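Local coordinates for protein mosquitocidal toxin (Lysinibacillus sphaericus, PDB 2VSE) that probably kills mosquito larvae by ADP-ribosylating target proteins with an enzymatic domain that is joined to ricin-B-type beta-trefoil lectin domains, at residues Gly123-Pro128 and Leu260-Leu265; Ile191-Ile196 and Asn214-Phe219; Ile268-Tyr273 and Asn310-Ser315. All coordinates share one frame; numbering follows the deposited sequence.

The three contacts follow the chain from the ADP-ribosyltransferase-like part, to which Gly123-Pro128 and Ile191-Ile196 belong by family, into the first ricin-B-type lectin region, where interaction 3 lies. Interactions 1 and 2 reach the same mixed sheet, with centres about 15 Å apart; they meet where Leu265 CD1 packs 3.2 Å from Lys217 NZ. Interactions 2 and 3, also about 15 Å between centres, touch through the Phe219 ring: its CE2 lies 3.5 Å from Ser271 CB and its CZ 3.5 Å from Tyr273 OH. Interactions 1 and 3, about 23 Å between centres, adjoin only in sequence. The chain from Leu260 to Tyr273 thus runs from the enzyme-like sheet into the lectin region, with Phe219 packed against its later part.

Interaction 1 (Gly123-Pro128 and Leu260-Leu265); sequences GLEITP and LNNNSL
Chi1 of -179° turns CG of Glu125 away from its own backbone N, and the chain runs on extended, carrying the carboxylate out across Leu260 CD2 to Asn262. There Asn262 ND2 approaches Glu125 OE1 at 2.6 Å, but the N-H...O angle of 127° makes this a weak hydrogen bond, and the carboxylate and amide planes stand 75° apart. The stronger partners of the acid lie elsewhere: OE2 forms salt bridges with Arg141 and Arg65. A nearly straight bond ties the backbones, Leu260 N to Glu125 O at 3.0 Å. Around it the two methyls of Leu260 have different neighbours. CD1 sits 3.4 Å from Thr127 N and equally far from Thr127 OG1, the two side chains crossing at about a right angle, whereas CD2 lies 3.9 Å from Glu125 CD and 4.2 Å from Pro128 CD. Thr127 OG1 is itself hydrogen-bonded to Asn258 O, so the loop is fastened just before Leu260 as well. The contact thus joins Leu260 to Asn263 of an irregular chain to the weakly bonded strand 125-126, whose Ile126 bonds through its backbone to Arg118 of strand 111-119, while Leu260 also packs on Arg141 of strand 138-144.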
loop_
_atom_site.group_PDB
_atom_site.type_symbol
_atom_site.label_atom_id
_atom_site.label_comp_id
_atom_site.label_asym_id
_atom_site.label_seq_id
_atom_site.Cartn_x
_atom_site.Cartn_y
_atom_site.Cartn_z
ATOM N N GLY A 123 -12.825 -13.102 27.338
ATOM C CA GLY A 123 -11.826 -13.115 26.276
ATOM C C GLY A 123 -11.916 -14.280 25.307
ATOM O O GLY A 123 -10.973 -14.528 24.543
ATOM N N LEU A 124 -13.040 -14.998 25.340
ATOM C CA LEU A 124 -13.280 -16.113 24.415
ATOM C C LEU A 124 -13.980 -15.605 23.153
ATOM O O LEU A 124 -14.921 -14.814 23.235
ATOM C CB LEU A 124 -14.113 -17.217 25.081
ATOM C CG LEU A 124 -13.556 -18.054 26.245
ATOM C CD1 LEU A 124 -14.698 -18.671 27.039
ATOM C CD2 LEU A 124 -12.599 -19.147 25.780
ATOM N N GLU A 125 -13.520 -16.076 21.993
ATOM C CA GLU A 125 -13.996 -15.583 20.694
ATOM C C GLU A 125 -15.465 -15.890 20.403
ATOM O O GLU A 125 -15.937 -17.009 20.606
ATOM C CB GLU A 125 -13.101 -16.077 19.551
ATOM C CG GLU A 125 -13.523 -15.580 18.178
ATOM C CD GLU A 125 -12.494 -15.841 17.088
ATOM O OE1 GLU A 125 -11.584 -16.685 17.279
ATOM O OE2 GLU A 125 -12.601 -15.193 16.025
ATOM N N ILE A 126 -16.156 -14.862 19.916
ATOM C CA ILE A 126 -17.577 -14.894 19.600
ATOM C C ILE A 126 -17.770 -14.958 18.084
ATOM O O ILE A 126 -16.875 -14.575 17.321
ATOM C CB ILE A 126 -18.265 -13.597 20.098
ATOM C CG1 ILE A 126 -18.163 -13.456 21.620
ATOM C CG2 ILE A 126 -19.725 -13.538 19.650
ATOM C CD1 ILE A 126 -18.847 -12.182 22.158
ATOM N N THR A 127 -18.948 -15.426 17.662
ATOM C CA THR A 127 -19.387 -15.345 16.261
ATOM C C THR A 127 -19.330 -13.891 15.759
ATOM O O THR A 127 -20.043 -13.030 16.272
ATOM C CB THR A 127 -20.835 -15.914 16.095
ATOM O OG1 THR A 127 -20.949 -17.172 16.777
ATOM C CG2 THR A 127 -21.174 -16.114 14.614
ATOM N N PRO A 128 -18.467 -13.615 14.765
ATOM C CA PRO A 128 -18.271 -12.262 14.235
ATOM C C PRO A 128 -19.337 -11.851 13.214
ATOM O O PRO A 128 -20.279 -12.606 12.966
ATOM C CB PRO A 128 -16.897 -12.353 13.546
ATOM C CG PRO A 128 -16.399 -13.753 13.780
ATOM C CD PRO A 128 -17.591 -14.583 14.088
ATOM N N LEU A 260 -17.045 -19.641 19.554
ATOM C CA LEU A 260 -16.490 -20.346 18.417
ATOM C C LEU A 260 -15.582 -21.452 18.904
ATOM O O LEU A 260 -14.937 -21.318 19.943
ATOM C CB LEU A 260 -15.714 -19.380 17.528
ATOM C CG LEU A 260 -16.341 -18.903 16.212
ATOM C CD1 LEU A 260 -17.753 -18.355 16.400
ATOM C CD2 LEU A 260 -15.438 -17.874 15.546
ATOM N N ASN A 261 -15.546 -22.541 18.145
ATOM C CA ASN A 261 -14.676 -23.675 18.433
ATOM C C ASN A 261 -13.223 -23.321 18.117
ATOM O O ASN A 261 -12.866 -23.148 16.950
ATOM C CB ASN A 261 -15.128 -24.883 17.610
ATOM C CG ASN A 261 -14.428 -26.159 18.006
ATOM O OD1 ASN A 261 -13.470 -26.151 18.780
ATOM N ND2 ASN A 261 -14.901 -27.273 17.464
ATOM N N ASN A 262 -12.396 -23.223 19.160
ATOM C CA ASN A 262 -11.030 -22.705 19.034
ATOM C C ASN A 262 -10.012 -23.398 19.959
ATOM O O ASN A 262 -10.254 -24.495 20.472
ATOM C CB ASN A 262 -11.016 -21.180 19.285
ATOM C CG ASN A 262 -11.147 -20.339 17.997
ATOM O OD1 ASN A 262 -11.576 -20.814 16.940
ATOM N ND2 ASN A 262 -10.780 -19.069 18.102
ATOM N N ASN A 263 -8.860 -22.742 20.127
ATOM C CA ASN A 263 -7.802 -23.117 21.083
ATOM C C ASN A 263 -7.604 -24.635 21.189
ATOM O O ASN A 263 -7.702 -25.233 22.287
ATOM C CB ASN A 263 -8.079 -22.472 22.460
ATOM C CG ASN A 263 -8.444 -20.970 22.364
ATOM O OD1 ASN A 263 -9.218 -20.459 23.183
ATOM N ND2 ASN A 263 -7.892 -20.269 21.358
ATOM N N SER A 264 -7.328 -25.263 20.045
ATOM C CA SER A 264 -7.418 -26.729 19.978
ATOM C C SER A 264 -6.106 -27.439 19.678
ATOM O O SER A 264 -6.068 -28.651 19.437
ATOM C CB SER A 264 -8.529 -27.163 19.020
ATOM O OG SER A 264 -9.701 -27.533 19.742
ATOM N N LEU A 265 -5.023 -26.682 19.723
ATOM C CA LEU A 265 -3.711 -27.269 19.563
ATOM C C LEU A 265 -2.791 -26.744 20.660
ATOM O O LEU A 265 -2.577 -27.424 21.677
ATOM C CB LEU A 265 -3.157 -27.024 18.128
ATOM C CG LEU A 265 -3.782 -27.857 16.978
ATOM C CD1 LEU A 265 -2.914 -27.895 15.732
ATOM C CD2 LEU A 265 -4.144 -29.327 17.413
#

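Interaction 2 (Ile191-Ile196 and Asn214-Phe219); sequences IVRIWI and NISKVF
Arg193 and Val218 meet on one face of a parallel strand pair, 190-196 with 217-219, the sole parallel pairing in the otherwise antiparallel mixed sheet of the ADP-ribosyltransferase-like part. Three backbone bonds prove the register: Ile194 N to Ser216 O (3.1 Å), Val218 N to Ile194 O (2.9 Å) and Ile196 N to Val218 O (2.8 Å). Ile194 therefore uses both its N-H and its carbonyl, as every other residue of a parallel strand does, bonding to the residues on both sides of its partner Lys217, namely Ser216 and Val218; the short axes diverge by 32°.

The Arg193 side chain can be followed outward. From CB, CG leaves anti to the backbone N (chi1 -163°) and meets Val218 CG1. CD touches the same methyl at 3.5 Å and also lies over one face of the Trp195 indole, offset toward its rim. The bend at chi3 (-74°) places NE, still near Val218 CG1, and beyond it the guanidinium turns toward Glu185, with which NH1 makes a long, weak ion pair. Glu185 also accepts the hydrogen bond from Trp195 NE1, and so fixes the indole on which the arginine chain rests.

Val218 thus inserts one methyl at each neighbour, CG1 at Arg193 and CG2 at the indole, beside which it points the same way. On the other face, Ile194, Ile196, Lys217 and Phe219 gather: Ile196 CD1 lies against the aliphatic Lys217 chain, and Ile196 CG2 approaches Phe219 CE1 at 3.8 Å. Nearer the start of 214-219, Ile215 reaches over to Ile191, its CD1 lying 3.4 Å from Ile191 O.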
loop_
_atom_site.group_PDB
_atom_site.type_symbol
_atom_site.label_atom_id
_atom_site.label_comp_id
_atom_site.label_asym_id
_atom_site.label_seq_id
_atom_site.Cartn_x
_atom_site.Cartn_y
_atom_site.Cartn_z
ATOM N N ILE A 191 -15.472 -25.709 8.063
ATOM C CA ILE A 191 -14.064 -25.339 7.887
ATOM C C ILE A 191 -13.261 -26.565 7.488
ATOM O O ILE A 191 -13.296 -27.571 8.180
ATOM C CB ILE A 191 -13.454 -24.728 9.173
ATOM C CG1 ILE A 191 -14.375 -23.652 9.758
ATOM C CG2 ILE A 191 -12.067 -24.128 8.881
ATOM C CD1 ILE A 191 -14.319 -23.520 11.276
ATOM N N VAL A 192 -12.529 -26.475 6.382
ATOM C CA VAL A 192 -11.728 -27.606 5.893
ATOM C C VAL A 192 -10.215 -27.475 6.133
ATOM O O VAL A 192 -9.506 -28.476 6.169
ATOM C CB VAL A 192 -11.997 -27.902 4.387
ATOM C CG1 VAL A 192 -13.428 -28.363 4.183
ATOM C CG2 VAL A 192 -11.680 -26.684 3.514
ATOM N N ARG A 193 -9.738 -26.246 6.306
ATOM C CA ARG A 193 -8.307 -25.952 6.383
ATOM C C ARG A 193 -8.045 -24.614 7.078
ATOM O O ARG A 193 -8.843 -23.679 6.967
ATOM C CB ARG A 193 -7.706 -25.906 4.970
ATOM C CG ARG A 193 -6.193 -26.025 4.928
ATOM C CD ARG A 193 -5.671 -26.337 3.536
ATOM N NE ARG A 193 -5.917 -27.717 3.124
ATOM C CZ ARG A 193 -6.624 -28.063 2.048
ATOM N NH1 ARG A 193 -7.147 -27.125 1.252
ATOM N NH2 ARG A 193 -6.801 -29.349 1.761
ATOM N N ILE A 194 -6.931 -24.535 7.797
ATOM C CA ILE A 194 -6.455 -23.274 8.341
ATOM C C ILE A 194 -5.100 -22.982 7.710
ATOM O O ILE A 194 -4.129 -23.717 7.922
ATOM C CB ILE A 194 -6.349 -23.289 9.877
ATOM C CG1 ILE A 194 -7.715 -23.582 10.508
ATOM C CG2 ILE A 194 -5.802 -21.957 10.385
ATOM C CD1 ILE A 194 -7.659 -23.899 11.988
ATOM N N TRP A 195 -5.055 -21.923 6.907
ATOM C CA TRP A 195 -3.854 -21.540 6.190
ATOM C C TRP A 195 -3.081 -20.566 7.039
ATOM O O TRP A 195 -3.665 -19.662 7.624
ATOM C CB TRP A 195 -4.218 -20.858 4.886
ATOM C CG TRP A 195 -4.774 -21.762 3.860
ATOM C CD1 TRP A 195 -6.088 -21.990 3.599
ATOM C CD2 TRP A 195 -4.033 -22.565 2.933
ATOM N NE1 TRP A 195 -6.218 -22.879 2.564
ATOM C CE2 TRP A 195 -4.971 -23.257 2.140
ATOM C CE3 TRP A 195 -2.665 -22.769 2.698
ATOM C CZ2 TRP A 195 -4.591 -24.133 1.120
ATOM C CZ3 TRP A 195 -2.286 -23.649 1.679
ATOM C CH2 TRP A 195 -3.248 -24.319 0.907
ATOM N N ILE A 196 -1.766 -20.750 7.101
ATOM C CA ILE A 196 -0.896 -19.836 7.836
ATOM C C ILE A 196 0.129 -19.262 6.866
ATOM O O ILE A 196 0.686 -19.997 6.038
ATOM C CB ILE A 196 -0.204 -20.531 9.037
ATOM C CG1 ILE A 196 -1.242 -21.285 9.886
ATOM C CG2 ILE A 196 0.556 -19.519 9.892
ATOM C CD1 ILE A 196 -0.644 -22.163 10.962
ATOM N N ASN A 214 -8.826 -31.071 15.078
ATOM C CA ASN A 214 -8.960 -32.059 13.998
ATOM C C ASN A 214 -9.211 -31.395 12.633
ATOM O O ASN A 214 -9.851 -31.969 11.745
ATOM C CB ASN A 214 -10.059 -33.088 14.349
ATOM C CG ASN A 214 -9.798 -34.468 13.751
ATOM O OD1 ASN A 214 -9.646 -35.461 14.478
ATOM N ND2 ASN A 214 -9.755 -34.539 12.420
ATOM N N ILE A 215 -8.726 -30.163 12.503
ATOM C CA ILE A 215 -8.646 -29.480 11.220
ATOM C C ILE A 215 -7.195 -29.067 11.008
ATOM O O ILE A 215 -6.599 -28.386 11.843
ATOM C CB ILE A 215 -9.575 -28.265 11.138
ATOM C CG1 ILE A 215 -11.033 -28.722 11.226
ATOM C CG2 ILE A 215 -9.331 -27.505 9.843
ATOM C CD1 ILE A 215 -12.020 -27.597 11.355
ATOM N N SER A 216 -6.638 -29.504 9.888
ATOM C CA SER A 216 -5.228 -29.350 9.619
ATOM C C SER A 216 -4.841 -27.889 9.328
ATOM O O SER A 216 -5.585 -27.146 8.686
ATOM C CB SER A 216 -4.818 -30.269 8.464
ATOM O OG SER A 216 -5.277 -29.753 7.223
ATOM N N LYS A 217 -3.674 -27.499 9.838
ATOM C CA LYS A 217 -3.084 -26.197 9.603
ATOM C C LYS A 217 -1.991 -26.385 8.571
ATOM O O LYS A 217 -1.205 -27.315 8.678
ATOM C CB LYS A 217 -2.469 -25.638 10.890
ATOM C CG LYS A 217 -3.391 -25.627 12.103
ATOM C CD LYS A 217 -3.044 -24.465 13.025
ATOM C CE LYS A 217 -4.068 -24.302 14.142
ATOM N NZ LYS A 217 -3.538 -24.752 15.443
ATOM N N VAL A 218 -1.941 -25.520 7.565
ATOM C CA VAL A 218 -0.849 -25.596 6.593
ATOM C C VAL A 218 -0.178 -24.266 6.296
ATOM O O VAL A 218 -0.836 -23.242 6.147
ATOM C CB VAL A 218 -1.194 -26.420 5.283
ATOM C CG1 VAL A 218 -2.660 -26.828 5.207
ATOM C CG2 VAL A 218 -0.722 -25.709 4.012
ATOM N N PHE A 219 1.152 -24.307 6.281
ATOM C CA PHE A 219 1.983 -23.173 5.931
ATOM C C PHE A 219 1.962 -22.981 4.416
ATOM O O PHE A 219 2.408 -23.837 3.654
ATOM C CB PHE A 219 3.414 -23.378 6.448
ATOM C CG PHE A 219 3.548 -23.217 7.935
ATOM C CD1 PHE A 219 3.399 -21.970 8.529
ATOM C CD2 PHE A 219 3.829 -24.311 8.742
ATOM C CE1 PHE A 219 3.526 -21.810 9.900
ATOM C CE2 PHE A 219 3.953 -24.166 10.121
ATOM C CZ PHE A 219 3.799 -22.915 10.700
#

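Interaction 3 (Ile268-Tyr273 and Asn310-Ser315); sequences IQNSEY and NIKYDS
Ile311 forms the close-packed side of this antiparallel contact, wedged between two side chains of the opposite segment. Its CD1 meets Tyr273 CD2 at 3.8 Å, the side chains crossing at about a right angle, and its CG2 meets Ile268 CG2 at 3.9 Å. The phenol is held in place by Tyr273 OH to Gln269 O (2.6 Å), a bond inside its own segment, and by Asn207 at the same hydroxyl.

On the solvent side exposed Asn270 and Lys312 meet, and polar links prevail. Chi1 of -63° sets the Asn270 amide beside its own backbone N, and OD1 there accepts Tyr313 N at 2.9 Å and 169°, standing in for a strand carbonyl. Its ND2 gives a hydrogen to a water that in turn donates to Tyr313 O, so one amide holds Tyr313 N directly and Tyr313 O through water. The main-chain pairing is uneven: Ile311 N to Ser271 O is sound at 3.0 Å, whereas Ser271 N to Ile311 O is weak at 3.4 Å.

This pairing joins the two inner strands of the four-stranded antiparallel sheet of a ricin-B-type lectin region. Strand 319-324 flanks 309-314, strand 406-410 flanks 271-277, and Ile408 packs on Ile268, Tyr273 and Ile311.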
loop_
_atom_site.group_PDB
_atom_site.type_symbol
_atom_site.label_atom_id
_atom_site.label_comp_id
_atom_site.label_asym_id
_atom_site.label_seq_id
_atom_site.Cartn_x
_atom_site.Cartn_y
_atom_site.Cartn_z
ATOM N N ILE A 268 3.550 -26.674 18.329
ATOM C CA ILE A 268 4.354 -26.137 17.249
ATOM C C ILE A 268 4.019 -26.955 16.008
ATOM O O ILE A 268 4.208 -28.167 16.004
ATOM C CB ILE A 268 5.862 -26.206 17.577
ATOM C CG1 ILE A 268 6.182 -25.395 18.844
ATOM C CG2 ILE A 268 6.700 -25.745 16.394
ATOM C CD1 ILE A 268 5.746 -23.906 18.817
ATOM N N GLN A 269 3.484 -26.298 14.979
ATOM C CA GLN A 269 3.159 -26.959 13.711
ATOM C C GLN A 269 4.435 -27.468 13.054
ATOM O O GLN A 269 5.453 -26.791 13.119
ATOM C CB GLN A 269 2.451 -25.989 12.756
ATOM C CG GLN A 269 1.048 -25.592 13.153
ATOM C CD GLN A 269 0.128 -26.797 13.353
ATOM O OE1 GLN A 269 -0.140 -27.564 12.420
ATOM N NE2 GLN A 269 -0.355 -26.963 14.578
ATOM N N ASN A 270 4.372 -28.649 12.427
ATOM C CA ASN A 270 5.530 -29.239 11.733
ATOM C C ASN A 270 6.014 -28.345 10.599
ATOM O O ASN A 270 5.316 -28.195 9.595
ATOM C CB ASN A 270 5.206 -30.619 11.136
ATOM C CG ASN A 270 4.850 -31.655 12.179
ATOM O OD1 ASN A 270 4.925 -31.406 13.385
ATOM N ND2 ASN A 270 4.453 -32.836 11.718
ATOM N N SER A 271 7.202 -27.762 10.752
ATOM C CA SER A 271 7.810 -26.973 9.679
ATOM C C SER A 271 9.255 -26.595 9.952
ATOM O O SER A 271 9.856 -27.046 10.921
ATOM C CB SER A 271 6.994 -25.704 9.386
ATOM O OG SER A 271 7.189 -25.303 8.048
ATOM N N GLU A 272 9.805 -25.764 9.074
ATOM C CA GLU A 272 11.157 -25.260 9.237
ATOM C C GLU A 272 11.160 -24.000 10.094
ATOM O O GLU A 272 10.431 -23.046 9.811
ATOM C CB GLU A 272 11.772 -24.968 7.879
ATOM C CG GLU A 272 13.219 -24.565 7.951
ATOM C CD GLU A 272 13.768 -24.250 6.596
ATOM O OE1 GLU A 272 13.283 -23.290 5.967
ATOM O OE2 GLU A 272 14.685 -24.968 6.163
ATOM N N TYR A 273 11.996 -24.009 11.127
ATOM C CA TYR A 273 12.097 -22.906 12.063
ATOM C C TYR A 273 13.552 -22.574 12.339
ATOM O O TYR A 273 14.451 -23.386 12.076
ATOM C CB TYR A 273 11.453 -23.285 13.393
ATOM C CG TYR A 273 9.964 -23.541 13.341
ATOM C CD1 TYR A 273 9.044 -22.483 13.459
ATOM C CD2 TYR A 273 9.466 -24.832 13.201
ATOM C CE1 TYR A 273 7.682 -22.706 13.423
ATOM C CE2 TYR A 273 8.093 -25.066 13.158
ATOM C CZ TYR A 273 7.208 -24.001 13.270
ATOM O OH TYR A 273 5.848 -24.223 13.233
ATOM N N ASN A 310 13.934 -28.644 11.379
ATOM C CA ASN A 310 12.571 -29.101 11.172
ATOM C C ASN A 310 12.023 -29.611 12.484
ATOM O O ASN A 310 12.562 -30.556 13.057
ATOM C CB ASN A 310 12.505 -30.208 10.125
ATOM C CG ASN A 310 12.492 -29.670 8.704
ATOM O OD1 ASN A 310 12.831 -30.394 7.761
ATOM N ND2 ASN A 310 12.087 -28.411 8.533
ATOM N N ILE A 311 10.972 -28.971 12.980
ATOM C CA ILE A 311 10.386 -29.399 14.242
ATOM C C ILE A 311 9.203 -30.288 13.916
ATOM O O ILE A 311 8.349 -29.914 13.111
ATOM C CB ILE A 311 9.991 -28.195 15.141
ATOM C CG1 ILE A 311 11.243 -27.379 15.494
ATOM C CG2 ILE A 311 9.269 -28.672 16.399
ATOM C CD1 ILE A 311 10.975 -26.166 16.365
ATOM N N LYS A 312 9.178 -31.471 14.516
ATOM C CA LYS A 312 8.157 -32.481 14.233
ATOM C C LYS A 312 7.529 -32.956 15.532
ATOM O O LYS A 312 8.229 -33.442 16.425
ATOM C CB LYS A 312 8.773 -33.673 13.498
ATOM C CG LYS A 312 7.753 -34.606 12.875
ATOM C CD LYS A 312 8.358 -35.979 12.577
ATOM C CE LYS A 312 7.410 -36.842 11.731
ATOM N NZ LYS A 312 7.022 -36.141 10.456
ATOM N N TYR A 313 6.210 -32.808 15.620
ATOM C CA TYR A 313 5.446 -33.153 16.817
ATOM C C TYR A 313 5.039 -34.627 16.841
ATOM O O TYR A 313 4.700 -35.215 15.803
ATOM C CB TYR A 313 4.195 -32.285 16.887
ATOM C CG TYR A 313 3.300 -32.476 18.099
ATOM C CD1 TYR A 313 3.799 -32.368 19.398
ATOM C CD2 TYR A 313 1.929 -32.710 17.938
ATOM C CE1 TYR A 313 2.962 -32.512 20.504
ATOM C CE2 TYR A 313 1.077 -32.859 19.039
ATOM C CZ TYR A 313 1.601 -32.757 20.314
ATOM O OH TYR A 313 0.768 -32.896 21.396
ATOM N N ASP A 314 5.067 -35.207 18.036
ATOM C CA ASP A 314 4.547 -36.538 18.256
ATOM C C ASP A 314 3.319 -36.442 19.166
ATOM O O ASP A 314 3.420 -35.978 20.309
ATOM C CB ASP A 314 5.632 -37.413 18.877
ATOM C CG ASP A 314 5.257 -38.887 18.905
ATOM O OD1 ASP A 314 4.273 -39.249 19.587
ATOM O OD2 ASP A 314 5.969 -39.685 18.257
ATOM N N SER A 315 2.165 -36.869 18.646
ATOM C CA SER A 315 0.897 -36.849 19.392
ATOM C C SER A 315 0.977 -37.656 20.680
ATOM O O SER A 315 0.706 -37.138 21.767
ATOM C CB SER A 315 -0.254 -37.422 18.548
ATOM O OG SER A 315 -0.530 -36.617 17.419
HETATM O O HOH W 1 3.933 -34.980 13.249
#